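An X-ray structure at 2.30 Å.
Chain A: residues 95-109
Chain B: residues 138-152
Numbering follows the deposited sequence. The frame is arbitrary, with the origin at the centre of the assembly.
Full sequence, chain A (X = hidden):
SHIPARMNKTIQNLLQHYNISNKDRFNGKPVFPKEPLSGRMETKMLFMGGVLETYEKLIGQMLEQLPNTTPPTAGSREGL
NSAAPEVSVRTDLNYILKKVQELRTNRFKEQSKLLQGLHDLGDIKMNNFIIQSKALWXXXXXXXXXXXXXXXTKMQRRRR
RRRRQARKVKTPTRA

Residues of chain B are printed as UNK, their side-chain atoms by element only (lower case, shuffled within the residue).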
# COMPACT_ATOMS: atom_id res chain seq x y z
N TYR A 95 23.65 -2.11 12.10
CA TYR A 95 24.13 -0.92 11.40
C TYR A 95 23.26 -0.65 10.16
O TYR A 95 22.88 0.50 9.89
CB TYR A 95 25.63 -1.00 11.05
CG TYR A 95 26.08 0.11 10.09
CD1 TYR A 95 26.47 1.37 10.55
CD2 TYR A 95 26.11 -0.13 8.72
CE1 TYR A 95 26.89 2.36 9.64
CE2 TYR A 95 26.52 0.84 7.82
CZ TYR A 95 26.89 2.08 8.26
OH TYR A 95 27.26 2.99 7.28
N ILE A 96 22.94 -1.71 9.43
CA ILE A 96 22.19 -1.59 8.16
C ILE A 96 20.72 -1.16 8.48
O ILE A 96 20.14 -0.26 7.82
CB ILE A 96 22.46 -2.84 7.25
CG1 ILE A 96 22.99 -2.40 5.90
CG2 ILE A 96 21.28 -3.75 7.05
CD1 ILE A 96 24.43 -1.94 5.97
N LEU A 97 20.16 -1.72 9.55
CA LEU A 97 18.89 -1.22 10.07
C LEU A 97 18.90 0.29 10.36
O LEU A 97 18.01 1.03 9.92
CB LEU A 97 18.52 -1.98 11.32
CG LEU A 97 17.22 -1.54 11.97
CD1 LEU A 97 16.10 -1.59 10.95
CD2 LEU A 97 16.93 -2.50 13.10
N LYS A 98 19.91 0.74 11.09
CA LYS A 98 20.03 2.16 11.46
C LYS A 98 20.07 3.06 10.24
O LYS A 98 19.33 4.02 10.16
CB LYS A 98 21.30 2.40 12.30
CG LYS A 98 21.60 3.85 12.57
CD LYS A 98 22.85 4.03 13.42
CE LYS A 98 24.10 4.17 12.56
NZ LYS A 98 25.19 4.93 13.25
N LYS A 99 20.93 2.76 9.27
CA LYS A 99 21.04 3.65 8.12
C LYS A 99 19.72 3.75 7.34
O LYS A 99 19.43 4.81 6.78
CB LYS A 99 22.20 3.23 7.19
CG LYS A 99 23.61 3.23 7.80
CD LYS A 99 24.05 4.55 8.47
CE LYS A 99 24.34 5.70 7.50
NZ LYS A 99 24.25 7.04 8.17
N VAL A 100 18.92 2.68 7.32
CA VAL A 100 17.63 2.67 6.62
C VAL A 100 16.61 3.48 7.41
O VAL A 100 15.97 4.36 6.86
CB VAL A 100 17.09 1.24 6.39
CG1 VAL A 100 15.71 1.29 5.74
CG2 VAL A 100 18.04 0.41 5.53
N GLN A 101 16.46 3.18 8.70
CA GLN A 101 15.63 4.00 9.58
C GLN A 101 15.93 5.48 9.42
O GLN A 101 15.02 6.29 9.18
CB GLN A 101 15.84 3.61 11.01
CG GLN A 101 15.21 2.28 11.34
CD GLN A 101 15.51 1.79 12.74
OE1 GLN A 101 16.63 1.95 13.27
NE2 GLN A 101 14.51 1.15 13.36
N GLU A 102 17.21 5.84 9.51
CA GLU A 102 17.62 7.25 9.41
C GLU A 102 17.23 7.88 8.06
O GLU A 102 16.79 9.04 8.01
CB GLU A 102 19.14 7.42 9.64
CG GLU A 102 19.58 7.08 11.07
CD GLU A 102 21.09 7.09 11.25
OE1 GLU A 102 21.85 7.30 10.23
OE2 GLU A 102 21.51 6.88 12.43
N LEU A 103 17.40 7.14 6.97
CA LEU A 103 17.08 7.69 5.65
C LEU A 103 15.55 7.90 5.52
O LEU A 103 15.07 8.92 4.99
CB LEU A 103 17.60 6.76 4.55
CG LEU A 103 17.39 7.21 3.10
CD1 LEU A 103 17.93 8.59 2.80
CD2 LEU A 103 18.10 6.25 2.20
N ARG A 104 14.81 6.95 6.07
CA ARG A 104 13.35 7.02 6.03
C ARG A 104 12.87 8.23 6.77
O ARG A 104 12.15 9.07 6.22
CB ARG A 104 12.72 5.78 6.70
CG ARG A 104 12.24 4.75 5.71
CD ARG A 104 10.79 4.40 5.98
NE ARG A 104 10.66 3.63 7.21
CZ ARG A 104 9.51 3.32 7.77
NH1 ARG A 104 9.52 2.59 8.88
NH2 ARG A 104 8.34 3.69 7.23
N THR A 105 13.29 8.31 8.03
CA THR A 105 12.92 9.42 8.88
C THR A 105 13.32 10.77 8.29
O THR A 105 12.50 11.68 8.20
CB THR A 105 13.51 9.19 10.25
OG1 THR A 105 12.89 8.02 10.80
CG2 THR A 105 13.25 10.39 11.12
N ASN A 106 14.55 10.89 7.80
CA ASN A 106 15.04 12.20 7.36
C ASN A 106 14.56 12.56 5.95
O ASN A 106 14.53 13.73 5.62
CB ASN A 106 16.59 12.30 7.50
CG ASN A 106 17.09 12.03 8.94
OD1 ASN A 106 16.36 12.21 9.92
ND2 ASN A 106 18.33 11.60 9.05
N ARG A 107 14.20 11.60 5.11
CA ARG A 107 13.80 11.99 3.72
C ARG A 107 12.43 11.48 3.23
O ARG A 107 11.97 11.92 2.16
CB ARG A 107 14.91 11.60 2.73
CG ARG A 107 16.24 12.32 2.96
CD ARG A 107 16.16 13.76 2.50
NE ARG A 107 17.21 14.61 3.05
CZ ARG A 107 18.48 14.66 2.64
NH1 ARG A 107 18.94 13.89 1.65
NH2 ARG A 107 19.31 15.51 3.23
N PHE A 108 11.78 10.62 4.01
CA PHE A 108 10.58 9.92 3.59
C PHE A 108 9.45 10.03 4.64
O PHE A 108 8.82 9.03 5.00
CB PHE A 108 10.96 8.45 3.25
CG PHE A 108 11.78 8.33 1.97
CD1 PHE A 108 11.16 8.23 0.72
CD2 PHE A 108 13.19 8.37 2.01
CE1 PHE A 108 11.91 8.16 -0.46
CE2 PHE A 108 13.94 8.28 0.83
CZ PHE A 108 13.29 8.19 -0.41
N LYS A 109 9.21 11.24 5.15
CA LYS A 109 8.24 11.45 6.27
C LYS A 109 6.83 11.50 5.71
O LYS A 109 5.92 10.86 6.22
CB LYS A 109 8.47 12.78 7.06
CG LYS A 109 9.40 12.80 8.29
CD LYS A 109 9.56 11.49 9.07
CE LYS A 109 8.27 10.90 9.64
NZ LYS A 109 8.48 9.49 10.09
N UNK B 138 20.15 -6.83 -3.03
CA UNK B 138 19.48 -5.75 -3.73
C UNK B 138 19.57 -4.44 -2.95
O UNK B 138 19.42 -3.35 -3.54
o UNK B 138 15.51 -6.86 -5.09
o UNK B 138 16.07 -9.00 -5.09
c UNK B 138 18.03 -6.13 -4.02
c UNK B 138 17.83 -7.37 -4.90
c UNK B 138 16.37 -7.78 -5.03
N UNK B 139 19.86 -4.52 -1.64
CA UNK B 139 19.94 -3.32 -0.80
C UNK B 139 20.85 -2.23 -1.35
O UNK B 139 20.55 -1.07 -1.22
c UNK B 139 20.29 -3.66 0.65
c UNK B 139 20.34 -2.49 1.67
c UNK B 139 19.15 -1.50 1.64
c UNK B 139 20.48 -3.07 3.07
N UNK B 140 21.96 -2.58 -1.96
CA UNK B 140 22.96 -1.55 -2.32
C UNK B 140 22.40 -0.63 -3.39
O UNK B 140 22.41 0.60 -3.24
o UNK B 140 27.02 -3.23 -2.29
n UNK B 140 27.58 -1.58 -3.75
c UNK B 140 25.49 -1.38 -2.52
c UNK B 140 24.25 -2.20 -2.81
c UNK B 140 26.77 -2.14 -2.84
N UNK B 141 21.86 -1.25 -4.44
CA UNK B 141 21.24 -0.49 -5.49
C UNK B 141 20.04 0.31 -4.94
O UNK B 141 19.88 1.50 -5.23
n UNK B 141 20.46 0.58 -9.70
c UNK B 141 16.78 0.61 -7.86
c UNK B 141 19.10 -0.03 -8.02
c UNK B 141 19.18 0.70 -9.23
c UNK B 141 18.08 1.38 -9.77
c UNK B 141 20.39 -0.60 -7.79
c UNK B 141 21.19 -0.19 -8.82
c UNK B 141 17.87 -0.07 -7.33
c UNK B 141 16.90 1.33 -9.07
c UNK B 141 20.79 -1.39 -6.64
N UNK B 142 19.21 -0.36 -4.13
CA UNK B 142 18.01 0.27 -3.63
C UNK B 142 18.34 1.50 -2.77
O UNK B 142 17.70 2.55 -2.92
c UNK B 142 17.12 -0.74 -2.92
c UNK B 142 14.63 -1.99 -6.08
s UNK B 142 15.11 -0.86 -4.79
c UNK B 142 16.42 -1.71 -3.89
N UNK B 143 19.39 1.41 -1.96
CA UNK B 143 19.79 2.55 -1.11
C UNK B 143 20.48 3.66 -1.91
O UNK B 143 20.31 4.83 -1.57
c UNK B 143 21.45 4.79 3.31
c UNK B 143 20.70 2.09 0.01
c UNK B 143 20.93 3.08 1.14
o UNK B 143 21.70 5.66 4.37
c UNK B 143 20.37 3.92 3.35
c UNK B 143 22.01 3.93 1.13
c UNK B 143 22.26 4.81 2.19
c UNK B 143 20.12 3.07 2.27
N UNK B 144 21.24 3.31 -2.95
CA UNK B 144 21.75 4.32 -3.91
C UNK B 144 20.56 5.11 -4.46
O UNK B 144 20.51 6.32 -4.30
o UNK B 144 23.52 6.16 -6.87
c UNK B 144 23.95 4.98 -6.77
c UNK B 144 22.52 3.67 -5.08
o UNK B 144 24.45 4.35 -7.74
c UNK B 144 23.89 4.28 -5.41
N UNK B 145 19.58 4.41 -5.03
CA UNK B 145 18.43 5.01 -5.70
C UNK B 145 17.63 5.89 -4.76
O UNK B 145 17.38 7.05 -5.07
c UNK B 145 16.60 5.21 -8.32
c UNK B 145 17.55 3.92 -6.31
o UNK B 145 15.65 5.48 -9.10
o UNK B 145 17.76 5.60 -8.54
c UNK B 145 16.31 4.38 -7.07
N UNK B 146 17.27 5.36 -3.59
CA UNK B 146 16.56 6.13 -2.58
C UNK B 146 17.28 7.41 -2.21
O UNK B 146 16.67 8.49 -2.24
c UNK B 146 16.31 5.30 -1.34
N UNK B 147 18.55 7.29 -1.85
CA UNK B 147 19.41 8.45 -1.57
C UNK B 147 19.42 9.50 -2.66
O UNK B 147 19.27 10.65 -2.36
o UNK B 147 20.90 7.24 -0.15
c UNK B 147 20.85 8.04 -1.32
N UNK B 148 19.56 9.10 -3.92
CA UNK B 148 19.68 10.10 -5.00
C UNK B 148 18.34 10.82 -5.29
O UNK B 148 18.30 11.99 -5.66
c UNK B 148 20.29 9.46 -6.28
o UNK B 148 19.41 8.52 -6.88
N UNK B 149 17.23 10.11 -5.10
CA UNK B 149 15.91 10.70 -5.29
C UNK B 149 15.70 11.93 -4.45
O UNK B 149 15.01 12.83 -4.88
c UNK B 149 13.67 7.61 -5.62
c UNK B 149 14.00 9.03 -6.08
c UNK B 149 14.70 9.02 -7.42
c UNK B 149 14.80 9.70 -4.98
N UNK B 150 16.29 11.95 -3.25
CA UNK B 150 16.22 13.10 -2.36
C UNK B 150 17.09 14.28 -2.83
O UNK B 150 16.54 15.25 -3.37
c UNK B 150 16.55 12.68 -0.93
o UNK B 150 15.75 11.55 -0.59
N UNK B 151 18.42 14.23 -2.68
CA UNK B 151 19.28 15.34 -3.15
C UNK B 151 19.36 15.39 -4.69
O UNK B 151 20.34 14.94 -5.31
c UNK B 151 20.68 15.27 -2.52
o UNK B 151 19.63 15.99 -0.49
n UNK B 151 21.77 15.31 -0.36
c UNK B 151 20.65 15.55 -1.03
N UNK B 152 18.31 15.98 -5.26
CA UNK B 152 17.92 15.81 -6.66
C UNK B 152 18.21 17.08 -7.48
O UNK B 152 18.44 17.02 -8.69
c UNK B 152 16.10 14.30 -7.65
c UNK B 152 16.41 15.46 -6.72
n UNK B 152 16.96 13.27 -7.69
o UNK B 152 15.07 14.32 -8.32

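Position 138 carries three side-chain carbons, the third bonded to two oxygens: a carboxylate one methylene longer than aspartate's, hence E138(B). It lies out of reach of chain A. Position 139 has four carbons forked at the second and points toward chain A, with one branch tip 3.8 Å from I96(A) CG1; a fork at the second carbon makes it L139(B), and that tip is CD2. Its CD1 lies 4.5 Å from V100(A) CG2.

Position 140 has three carbons, the third bearing one oxygen and one nitrogen, a terminal amide: Q140(B), with no contact. At 141 one carbon leads to fused five- and six-membered rings of eight carbons and one nitrogen, an indole, so W141(B), whose side chain is out of reach of the other stretch. At 142 an unbranched run of two carbons, sulfur and carbon defines the thioether of M142(B), also out of reach.

Position 143 shows one carbon, then a six-carbon ring bearing an oxygen. A ring carbon comes 3.5 Å from L103(A) CD2, and the oxygen lies 3.4 Å from K99(A) O. A ring with a hydroxyl is a phenol, so this is Y143(B). L103(A) CD2 sits 3.9 Å from the centroid of the Y143(B) ring, 27° off its normal, a CH-pi contact over one face. Y143(B) OH donates a weak hydrogen bond to K99(A) O, which lies at the ring edge; that carbonyl also accepts the helical bond from L103(A) N at 3.1 Å.

Positions 144 and 145 each repeat the pattern of three carbons ending in two oxygens, giving E144(B) and E145(B); neither touches chain A. Position 146 has a single carbon, 4.1 Å from L103(A) CD2 and 4.3 Å from F108(A) CZ: A146(B). Its backbone O approaches the F108(A) ring at the edge, 3.9 Å from CZ.

Position 147 has one carbon and one oxygen, the oxygen 3.8 Å from L103(A) CD2. This is S147(B); its CB points away from chain A, and OG donates to Y143(B) O at 2.9 Å, one turn back. Position 148, again one carbon and one oxygen, is S148(B), without contact. Four carbons forked at the second identify 149 as L149(B), peripheral here, with L149(B) CB 5.0 Å from F108(A) CZ. Position 150 has one carbon and one oxygen, the latter 3.4 Å from R107(A) CB: S150(B), pointing toward chain A.

Positions 151 and 152 each have two carbons, the second bearing oxygen and nitrogen, so N151(B) and N152(B), both poorly ordered. N151(B) OD1 lies 3.1 Å from R107(A) NH1, but the angle is too poor for a hydrogen bond.

The two helix axes run at 23° in the same sense and approach to 11.2 Å. Nearest CA pairs close from 9.4 Å between I96(A) CA and L139(B) CA to 6.6 Å between R107(A) CA and S150(B) CA: larger side chains bridge the wider end, serine the narrower. The contact, burying 530 Å² in all, is thus mainly apolar packing, with one weak hydrogen bond.

Chain B 138-152: ELQWMYEEASSLSNN
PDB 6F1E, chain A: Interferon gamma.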